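Local coordinates for Alpha/beta hydrolase fold-3 domain-containing protein (PDB 2QRU) that is of unknown specific function but has the alpha/beta hydrolase fold and is probably a hydrolase, at residues G190-N194 with G195-A199; I74-I77 with L78-T82; D135-F138 with I139-P142; A201-D204 with E205-K208. One frame throughout, in Å; residues are numbered along the deposited sequence. Where two conformers were deposited one is given.

Along the chain the order is contact 2, contact 3, contact 1, contact 4. Contact 2 is the first turns of helix 74-93. Contact 3 is a 3-10 turn in the long loop after strand 127-130. Contact 1 lies in the loop after helix 185-189, and contact 4 runs from that loop into helix 204-208. Contacts 1 and 3 are closest, with centres about 11 Å apart, and Lys140 of contact 3 reaches Gly195 and Trp197 of contact 1. Ile74 of contact 2 packs on Leu136 of contact 3, and Asp135 touches Ala201 of contact 4. Contact 3 therefore touches the other three, joining loops and helices around the alpha/beta hydrolase sheet.

Contact 1 of 4, residues G190-N194 with G195-A199; sequences GLPEN and GDWSA
Trp197 folds back onto Leu191 and Pro192 across a type I beta turn that runs from Pro192 to Gly195. The turn lies in the loop between helix 185-189 and helix 204-208. Leu191 covers one face of the indole. Its CD1 lies 3.5 Å from the centroid of the six-membered ring, only 2° off the ring normal, a CH-pi contact. Leu191 CB sits over the other end of the ring system, 3.5 Å from Trp197 NE1. The Pro192 ring meets the five-membered part, with CD 3.5 Å from Trp197 CD1. The indole N-H points to Pro192 O at 2.9 Å, and the bond is nearly straight. This oxygen lies in the ring plane, and the N-H uses a lone pair in the carbonyl plane. Pro192 O also accepts from Gly195 N at 3.1 Å, the bond that closes the turn, with that donor well above the carbonyl plane. One carbonyl thus holds both the turn and the indole. Gly195 has positive phi, and its O lies toward the rim of the opposite indole face. Lys140 bonds this O and makes a cation-pi contact with Trp197.

Further out, Asn194 and Asp196 lie side by side. With CG of Asn194 between the backbone N and the carbonyl carbon (chi1 78°), OD1 reaches forward to accept from Asp196 N, well above the amide plane. Two waters also link this pair. Asp196 in turn forms an Asx turn: its OD1 accepts from Ser198 N at 3.1 Å and from Ser198 OG at 2.7 Å.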
loop_
_atom_site.group_PDB
_atom_site.type_symbol
_atom_site.label_atom_id
_atom_site.label_comp_id
_atom_site.label_asym_id
_atom_site.label_seq_id
_atom_site.Cartn_x
_atom_site.Cartn_y
_atom_site.Cartn_z
ATOM N N GLY A 190 -9.289 -9.115 12.381
ATOM C CA GLY A 190 -8.799 -9.614 13.685
ATOM C C GLY A 190 -8.481 -8.530 14.706
ATOM O O GLY A 190 -7.717 -8.762 15.672
ATOM N N LEU A 191 -9.115 -7.369 14.571
ATOM C CA LEU A 191 -8.881 -6.261 15.532
ATOM C C LEU A 191 -9.564 -6.535 16.886
ATOM O O LEU A 191 -10.623 -7.149 16.918
ATOM C CB LEU A 191 -9.393 -4.940 14.984
ATOM C CG LEU A 191 -8.747 -4.538 13.650
ATOM C CD1 LEU A 191 -9.260 -3.195 13.148
ATOM C CD2 LEU A 191 -7.246 -4.477 13.829
ATOM N N PRO A 192 -8.944 -6.095 17.991
ATOM C CA PRO A 192 -9.522 -6.296 19.337
ATOM C C PRO A 192 -10.991 -5.865 19.428
ATOM O O PRO A 192 -11.361 -4.755 19.015
ATOM C CB PRO A 192 -8.650 -5.394 20.224
ATOM C CG PRO A 192 -7.310 -5.410 19.520
ATOM C CD PRO A 192 -7.649 -5.388 18.050
ATOM N N GLU A 193 -11.830 -6.719 20.000
ATOM C CA GLU A 193 -13.246 -6.406 20.108
ATOM C C GLU A 193 -13.509 -5.225 21.023
ATOM O O GLU A 193 -14.575 -4.605 20.939
ATOM C CB GLU A 193 -14.046 -7.634 20.559
ATOM C CG GLU A 193 -14.097 -8.652 19.458
ATOM C CD GLU A 193 -14.784 -9.952 19.818
ATOM O OE1 GLU A 193 -15.124 -10.200 21.015
ATOM O OE2 GLU A 193 -14.984 -10.733 18.854
ATOM N N ASN A 194 -12.556 -4.908 21.892
ATOM C CA ASN A 194 -12.741 -3.810 22.838
ATOM C C ASN A 194 -12.469 -2.429 22.219
ATOM O O ASN A 194 -12.594 -1.403 22.912
ATOM C CB ASN A 194 -11.903 -4.037 24.103
ATOM C CG ASN A 194 -10.428 -3.713 23.908
ATOM O OD1 ASN A 194 -9.938 -3.600 22.785
ATOM N ND2 ASN A 194 -9.711 -3.561 25.022
ATOM N N GLY A 195 -12.084 -2.405 20.938
ATOM C CA GLY A 195 -11.876 -1.151 20.204
ATOM C C GLY A 195 -10.567 -0.447 20.498
ATOM O O GLY A 195 -10.285 0.599 19.921
ATOM N N ASP A 196 -9.761 -1.000 21.401
ATOM C CA ASP A 196 -8.433 -0.467 21.635
ATOM C C ASP A 196 -7.497 -1.009 20.564
ATOM O O ASP A 196 -6.993 -2.147 20.649
ATOM C CB ASP A 196 -7.923 -0.800 23.056
ATOM C CG ASP A 196 -6.506 -0.288 23.298
ATOM O OD1 ASP A 196 -5.905 0.298 22.370
ATOM O OD2 ASP A 196 -5.964 -0.489 24.407
ATOM N N TRP A 197 -7.303 -0.201 19.518
ATOM C CA TRP A 197 -6.482 -0.613 18.370
ATOM C C TRP A 197 -5.160 0.124 18.348
ATOM O O TRP A 197 -4.549 0.326 17.283
ATOM C CB TRP A 197 -7.247 -0.407 17.058
ATOM C CG TRP A 197 -8.554 -1.131 17.005
ATOM C CD1 TRP A 197 -8.958 -2.189 17.794
ATOM C CD2 TRP A 197 -9.616 -0.893 16.082
ATOM N NE1 TRP A 197 -10.220 -2.583 17.444
ATOM C CE2 TRP A 197 -10.648 -1.817 16.390
ATOM C CE3 TRP A 197 -9.798 0.008 15.014
ATOM C CZ2 TRP A 197 -11.845 -1.864 15.674
ATOM C CZ3 TRP A 197 -10.994 -0.024 14.314
ATOM C CH2 TRP A 197 -11.998 -0.972 14.634
ATOM N N SER A 198 -4.706 0.524 19.535
ATOM C CA SER A 198 -3.486 1.299 19.653
ATOM C C SER A 198 -2.294 0.546 19.063
ATOM O O SER A 198 -1.393 1.174 18.521
ATOM C CB SER A 198 -3.220 1.687 21.117
ATOM O OG SER A 198 -3.260 0.532 21.905
ATOM N N ALA A 199 -2.276 -0.790 19.142
ATOM C CA ALA A 199 -1.123 -1.539 18.592
ATOM C C ALA A 199 -1.014 -1.384 17.076
ATOM O O ALA A 199 0.047 -1.611 16.498
ATOM C CB ALA A 199 -1.190 -3.018 18.950
HETATM O O HOH W 1 -6.736 -4.219 22.868
HETATM O O HOH W 2 -6.498 -3.001 25.487
#

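Contact 2 of 4, residues I74-I77 with L78-T82; sequences IDHI and LRTLT. With EDO (1,2-ethanediol), chain F.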
loop_
_atom_site.group_PDB
_atom_site.type_symbol
_atom_site.label_atom_id
_atom_site.label_comp_id
_atom_site.label_asym_id
_atom_site.label_seq_id
_atom_site.Cartn_x
_atom_site.Cartn_y
_atom_site.Cartn_z
ATOM N N ILE A 74 -4.635 -9.065 10.435
ATOM C CA ILE A 74 -3.687 -7.978 10.119
ATOM C C ILE A 74 -2.353 -8.144 10.843
ATOM O O ILE A 74 -1.294 -7.907 10.255
ATOM C CB ILE A 74 -4.264 -6.589 10.414
ATOM C CG1 ILE A 74 -5.323 -6.221 9.371
ATOM C CG2 ILE A 74 -3.130 -5.520 10.408
ATOM C CD1 ILE A 74 -5.844 -4.765 9.525
ATOM N N ASP A 75 -2.406 -8.533 12.118
ATOM C CA ASP A 75 -1.176 -8.742 12.884
ATOM C C ASP A 75 -0.265 -9.700 12.101
ATOM O O ASP A 75 0.919 -9.444 11.963
ATOM C CB ASP A 75 -1.442 -9.234 14.334
ATOM C CG ASP A 75 -2.151 -10.596 14.403
ATOM O OD1 ASP A 75 -2.943 -10.926 13.492
ATOM O OD2 ASP A 75 -1.925 -11.340 15.390
ATOM N N HIS A 76 -0.841 -10.779 11.570
ATOM C CA HIS A 76 -0.081 -11.795 10.840
ATOM C C HIS A 76 0.373 -11.275 9.455
ATOM O O HIS A 76 1.503 -11.541 9.017
ATOM C CB HIS A 76 -0.945 -13.052 10.723
ATOM C CG HIS A 76 -0.194 -14.277 10.292
ATOM N ND1 HIS A 76 -0.202 -15.446 11.023
ATOM C CD2 HIS A 76 0.569 -14.523 9.199
ATOM C CE1 HIS A 76 0.527 -16.358 10.401
ATOM N NE2 HIS A 76 1.004 -15.824 9.291
ATOM N N ILE A 77 -0.506 -10.533 8.778
ATOM C CA ILE A 77 -0.178 -9.919 7.492
ATOM C C ILE A 77 1.086 -9.060 7.655
ATOM O O ILE A 77 2.012 -9.138 6.837
ATOM C CB ILE A 77 -1.336 -9.028 6.938
ATOM C CG1 ILE A 77 -2.565 -9.889 6.604
ATOM C CG2 ILE A 77 -0.838 -8.226 5.657
ATOM C CD1 ILE A 77 -3.801 -9.095 6.234
ATOM N N LEU A 78 1.117 -8.252 8.725
ATOM C CA LEU A 78 2.243 -7.336 8.987
ATOM C C LEU A 78 3.528 -8.115 9.295
ATOM O O LEU A 78 4.565 -7.814 8.717
ATOM C CB LEU A 78 1.894 -6.385 10.155
ATOM C CG LEU A 78 0.864 -5.320 9.779
ATOM C CD1 LEU A 78 0.384 -4.508 10.997
ATOM C CD2 LEU A 78 1.394 -4.427 8.630
ATOM N N ARG A 79 3.458 -9.146 10.145
ATOM C CA ARG A 79 4.625 -9.964 10.463
ATOM C C ARG A 79 5.197 -10.610 9.182
ATOM O O ARG A 79 6.409 -10.591 8.937
ATOM C CB ARG A 79 4.214 -11.077 11.449
ATOM C CG ARG A 79 5.316 -11.948 11.978
ATOM C CD ARG A 79 4.775 -12.733 13.203
ATOM N NE ARG A 79 3.948 -11.846 14.029
ATOM C CZ ARG A 79 2.663 -12.032 14.363
ATOM N NH1 ARG A 79 1.999 -13.130 13.997
ATOM N NH2 ARG A 79 2.044 -11.108 15.106
ATOM N N THR A 80 4.303 -11.198 8.391
ATOM C CA THR A 80 4.686 -11.849 7.122
ATOM C C THR A 80 5.290 -10.842 6.129
ATOM O O THR A 80 6.217 -11.168 5.400
ATOM C CB THR A 80 3.509 -12.623 6.532
ATOM O OG1 THR A 80 3.139 -13.665 7.454
ATOM C CG2 THR A 80 3.899 -13.276 5.197
ATOM N N LEU A 81 4.788 -9.603 6.139
ATOM C CA LEU A 81 5.319 -8.576 5.236
ATOM C C LEU A 81 6.790 -8.280 5.596
ATOM O O LEU A 81 7.646 -8.176 4.715
ATOM C CB LEU A 81 4.439 -7.326 5.273
ATOM C CG LEU A 81 4.909 -6.157 4.402
ATOM C CD1 LEU A 81 5.111 -6.555 2.940
ATOM C CD2 LEU A 81 3.942 -4.946 4.553
ATOM N N THR A 82 7.089 -8.214 6.899
ATOM C CA THR A 82 8.465 -7.996 7.342
ATOM C C THR A 82 9.335 -9.170 6.882
ATOM O O THR A 82 10.368 -8.961 6.239
ATOM C CB THR A 82 8.543 -7.862 8.856
ATOM O OG1 THR A 82 7.702 -6.780 9.284
ATOM C CG2 THR A 82 9.973 -7.573 9.287
HETATM C C1 EDO F . -0.135 -9.080 18.330
HETATM O O1 EDO F . -0.396 -10.262 17.556
HETATM C C2 EDO F . -0.984 -7.942 17.770
HETATM O O2 EDO F . -1.062 -6.829 18.673
#
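Ile74 and Leu78 meet one turn apart at the start of helix 74-93. Ile74 CG2 touches Leu78 CD1 at 3.7 Å, and the two side chains run alongside each other in the same direction. Four successive carbonyls, Ile74 to Ile77, accept from the amides of Leu78 to Leu81, as in a regular alpha helix. His76 O takes Thr80 N at 2.9 Å. Thr80 OG1 lies 3.1 Å from the same His76 O and may add a second bond to it, although the hydroxyl could also donate elsewhere.

Asp75 has several partners. Its OD1 receives a weak bond from His76 N, and its OD2 accepts from O1 of an ethanediol molecule at 2.9 Å. The salt bridge from Asp75 OD2 to Arg79 NH2 is long, at 4.0 Å, and the carboxylate and guanidinium planes stand at 90°. A bend at chi3 (-41°) brings the guanidinium back over the helix, with Asp75 O above one of its faces.

Ile74 also packs on Met38 and Leu136. Thr80 touches Trp165. Leu78 and Leu81 both rest on Leu109 of helix 105-119, so this side of helix 74-93 lies against the neighbouring helix.

Contact 3 of 4, residues D135-F138 with I139-P142; sequences DLEF and IKEP
Glu137 and Lys140 form a salt bridge on a short 3-10 turn, residues 137-140, in the loop after strand 127-130. The two side chains lie side by side. Lys140 NZ meets Glu137 OE1 at 2.8 Å, on the syn lone pair of that oxygen. A bend at chi2 (-59°) folds the Glu137 carboxylate back alongside the extended Lys140 chain, and this brings OE1 to NZ.

Backbone bonds span three residues, as a 3-10 turn requires. Ile139 N donates to Leu136 O at 3.1 Å, and Lys140 N to Glu137 O at 3.0 Å. Glu141 N reaches Phe138 O at 3.2 Å, well above the carbonyl plane. Before the turn, Asp135 OD1 accepts from Glu137 N at 2.9 Å, an Asx turn, and also bonds Tyr228 OH.

Apolar contact comes from Phe138 and Ile139. Ile139 CG2 lies over one face of the Phe138 ring, 3.9 Å from its centroid and shifted toward the rim, a CH-pi contact. Tyr133 meets Phe138 edge-to-face.

The lysine ammonium is shared between a carboxylate, a backbone carbonyl and an indole. Its charge is therefore probably well compensated, and it ties this turn to the loop around Trp197.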
loop_
_atom_site.group_PDB
_atom_site.type_symbol
_atom_site.label_atom_id
_atom_site.label_comp_id
_atom_site.label_asym_id
_atom_site.label_seq_id
_atom_site.Cartn_x
_atom_site.Cartn_y
_atom_site.Cartn_z
ATOM N N ASP A 135 -3.355 4.583 11.030
ATOM C CA ASP A 135 -4.075 3.791 12.025
ATOM C C ASP A 135 -5.391 3.341 11.386
ATOM O O ASP A 135 -5.686 3.695 10.241
ATOM C CB ASP A 135 -4.243 4.574 13.349
ATOM C CG ASP A 135 -5.166 5.772 13.227
ATOM O OD1 ASP A 135 -6.289 5.614 12.690
ATOM O OD2 ASP A 135 -4.783 6.874 13.693
ATOM N N LEU A 136 -6.144 2.526 12.122
ATOM C CA LEU A 136 -7.362 1.934 11.586
ATOM C C LEU A 136 -8.632 2.574 12.193
ATOM O O LEU A 136 -9.751 2.074 11.981
ATOM C CB LEU A 136 -7.320 0.409 11.825
ATOM C CG LEU A 136 -6.120 -0.277 11.131
ATOM C CD1 LEU A 136 -6.042 -1.738 11.561
ATOM C CD2 LEU A 136 -6.186 -0.146 9.623
ATOM N N GLU A 137 -8.482 3.702 12.907
ATOM C CA GLU A 137 -9.631 4.256 13.659
ATOM C C GLU A 137 -10.779 4.621 12.727
ATOM O O GLU A 137 -11.946 4.491 13.080
ATOM C CB GLU A 137 -9.232 5.490 14.467
ATOM C CG GLU A 137 -8.152 5.206 15.466
ATOM C CD GLU A 137 -8.573 4.133 16.453
ATOM O OE1 GLU A 137 -9.695 4.231 17.003
ATOM O OE2 GLU A 137 -7.788 3.190 16.635
ATOM N N PHE A 138 -10.438 5.075 11.519
ATOM C CA PHE A 138 -11.453 5.587 10.604
ATOM C C PHE A 138 -12.474 4.504 10.178
ATOM O O PHE A 138 -13.583 4.826 9.743
ATOM C CB PHE A 138 -10.789 6.265 9.390
ATOM C CG PHE A 138 -10.104 5.294 8.473
ATOM C CD1 PHE A 138 -8.817 4.863 8.759
ATOM C CD2 PHE A 138 -10.732 4.815 7.335
ATOM C CE1 PHE A 138 -8.190 3.948 7.961
ATOM C CE2 PHE A 138 -10.101 3.905 6.500
ATOM C CZ PHE A 138 -8.823 3.462 6.818
ATOM N N ILE A 139 -12.118 3.226 10.306
ATOM C CA ILE A 139 -13.053 2.164 9.888
ATOM C C ILE A 139 -14.192 1.960 10.904
ATOM O O ILE A 139 -15.138 1.208 10.642
ATOM C CB ILE A 139 -12.359 0.803 9.532
ATOM C CG1 ILE A 139 -11.991 -0.008 10.774
ATOM C CG2 ILE A 139 -11.156 1.038 8.610
ATOM C CD1 ILE A 139 -11.330 -1.360 10.459
ATOM N N LYS A 140 -14.092 2.649 12.043
ATOM C CA LYS A 140 -15.152 2.627 13.061
ATOM C C LYS A 140 -16.306 3.529 12.640
ATOM O O LYS A 140 -17.446 3.363 13.108
ATOM C CB LYS A 140 -14.601 3.096 14.398
ATOM C CG LYS A 140 -13.654 2.130 15.091
ATOM C CD LYS A 140 -13.052 2.776 16.353
ATOM C CE LYS A 140 -12.205 1.790 17.166
ATOM N NZ LYS A 140 -11.481 2.468 18.276
ATOM N N GLU A 141 -15.989 4.513 11.784
ATOM C CA GLU A 141 -16.949 5.482 11.223
ATOM C C GLU A 141 -17.770 4.814 10.098
ATOM O O GLU A 141 -17.208 4.071 9.282
ATOM C CB GLU A 141 -16.209 6.729 10.650
ATOM C CG GLU A 141 -15.309 7.558 11.636
ATOM C CD GLU A 141 -14.205 8.456 10.956
ATOM O OE1 GLU A 141 -14.369 8.973 9.820
ATOM O OE2 GLU A 141 -13.144 8.663 11.585
ATOM N N PRO A 142 -19.100 5.067 10.046
ATOM C CA PRO A 142 -19.913 4.613 8.904
ATOM C C PRO A 142 -19.451 5.231 7.573
ATOM O O PRO A 142 -19.152 6.429 7.502
ATOM C CB PRO A 142 -21.336 5.064 9.270
ATOM C CG PRO A 142 -21.161 6.133 10.326
ATOM C CD PRO A 142 -19.917 5.769 11.062
HETATM O O HOH W 3 -14.155 7.034 7.981
#

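Contact 4 of 4, residues A201-D204 with E205-K208; sequences ALSD and ETLK
The start of helix 204-208 carries a serine N-cap, with Ser203 just before the first helical residue. Ser203 OG accepts from Thr206 N at 3.0 Å, and the N-H...O angle is 167°. The oxygen sits between the backbone N and the carbonyl carbon (chi1 63°), which turns it toward the amides of the first turn. It also lies against Glu205 CB at 3.5 Å.

Backbone bonds continue from the cap. Leu207 N donates to Ser203 O at 3.0 Å, in the carbonyl plane. Lys208 N reaches Asp204 O at 2.8 Å. The lysine chain is extended, and its CG packs over that same Asp204 O at 3.2 Å.

Two waters extend the polar side of the cap. One accepts from Ser203 N and bonds Thr206 OG1. The other bonds Ser203 OG and, in the modelled conformer of Glu205, donates to its OE2.

The apolar side is formed by Leu202, Thr206 and Leu207. Leu202 CD2 meets Thr206 CG2 at 4.0 Å, with the two side chains at about a right angle. Leu202, just before the helix, also packs on Leu111, Gln112 and Lys115 of helix 105-119. Thr206 of the helix itself touches Lys115. Leu207 instead turns to Lys231 and Thr235 of helix 227-235.

Chemically, the serine hydroxyl satisfies an amide that has no preceding helical turn to supply a carbonyl. The N-H groups at the start of this short helix may modestly favour the negative charge of Asp204.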
loop_
_atom_site.group_PDB
_atom_site.type_symbol
_atom_site.label_atom_id
_atom_site.label_comp_id
_atom_site.label_asym_id
_atom_site.label_seq_id
_atom_site.Cartn_x
_atom_site.Cartn_y
_atom_site.Cartn_z
ATOM N N ALA A 201 -1.752 1.447 15.442
ATOM C CA ALA A 201 -1.581 2.869 15.143
ATOM C C ALA A 201 -0.135 3.317 15.239
ATOM O O ALA A 201 0.576 2.924 16.177
ATOM C CB ALA A 201 -2.416 3.677 16.092
ATOM N N LEU A 202 0.282 4.185 14.317
ATOM C CA LEU A 202 1.602 4.806 14.380
ATOM C C LEU A 202 1.474 6.160 15.045
ATOM O O LEU A 202 0.663 6.994 14.616
ATOM C CB LEU A 202 2.198 4.949 12.977
ATOM C CG LEU A 202 2.409 3.596 12.282
ATOM C CD1 LEU A 202 2.591 3.817 10.788
ATOM C CD2 LEU A 202 3.599 2.867 12.893
ATOM N N SER A 203 2.288 6.380 16.080
ATOM C CA SER A 203 2.314 7.666 16.776
ATOM C C SER A 203 3.026 8.730 15.965
ATOM O O SER A 203 3.842 8.435 15.097
ATOM C CB SER A 203 3.035 7.542 18.133
ATOM O OG SER A 203 4.377 7.191 17.857
ATOM N N ASP A 204 2.730 9.985 16.276
ATOM C CA ASP A 204 3.479 11.091 15.706
ATOM C C ASP A 204 4.967 10.944 15.992
ATOM O O ASP A 204 5.792 11.194 15.108
ATOM C CB ASP A 204 2.931 12.446 16.195
ATOM C CG ASP A 204 1.562 12.791 15.595
ATOM O OD1 ASP A 204 1.059 12.055 14.719
ATOM O OD2 ASP A 204 0.971 13.823 16.004
ATOM N N GLU A 205 5.293 10.568 17.237
ATOM C CA GLU A 205 6.663 10.282 17.646
ATOM C C GLU A 205 7.333 9.398 16.600
ATOM O O GLU A 205 8.371 9.746 16.033
ATOM C CB GLU A 205 6.665 9.567 18.998
ATOM C CG GLU A 205 8.061 9.337 19.570
ATOM C CD GLU A 205 8.060 8.921 21.043
ATOM O OE1 GLU A 205 8.832 9.511 21.823
ATOM O OE2 GLU A 205 7.298 8.002 21.419
ATOM N N THR A 206 6.715 8.250 16.356
ATOM C CA THR A 206 7.208 7.281 15.377
ATOM C C THR A 206 7.379 7.915 13.978
ATOM O O THR A 206 8.432 7.780 13.337
ATOM C CB THR A 206 6.308 6.005 15.351
ATOM O OG1 THR A 206 6.488 5.298 16.593
ATOM C CG2 THR A 206 6.669 5.050 14.175
ATOM N N LEU A 207 6.340 8.607 13.493
ATOM C CA LEU A 207 6.382 9.202 12.155
ATOM C C LEU A 207 7.530 10.194 12.045
ATOM O O LEU A 207 8.146 10.301 10.996
ATOM C CB LEU A 207 5.062 9.883 11.848
ATOM C CG LEU A 207 3.856 8.944 11.660
ATOM C CD1 LEU A 207 2.598 9.787 11.532
ATOM C CD2 LEU A 207 3.984 8.043 10.400
ATOM N N LYS A 208 7.827 10.905 13.136
ATOM C CA LYS A 208 8.935 11.891 13.156
ATOM C C LYS A 208 10.311 11.283 12.884
ATOM O O LYS A 208 11.228 12.004 12.515
ATOM C CB LYS A 208 8.933 12.687 14.471
ATOM C CG LYS A 208 7.786 13.664 14.493
ATOM C CD LYS A 208 7.737 14.443 15.811
ATOM C CE LYS A 208 6.524 15.360 15.774
ATOM N NZ LYS A 208 6.424 16.110 17.047
HETATM O O HOH W 4 4.015 4.089 16.890
HETATM O O HOH W 5 5.574 6.276 20.081
#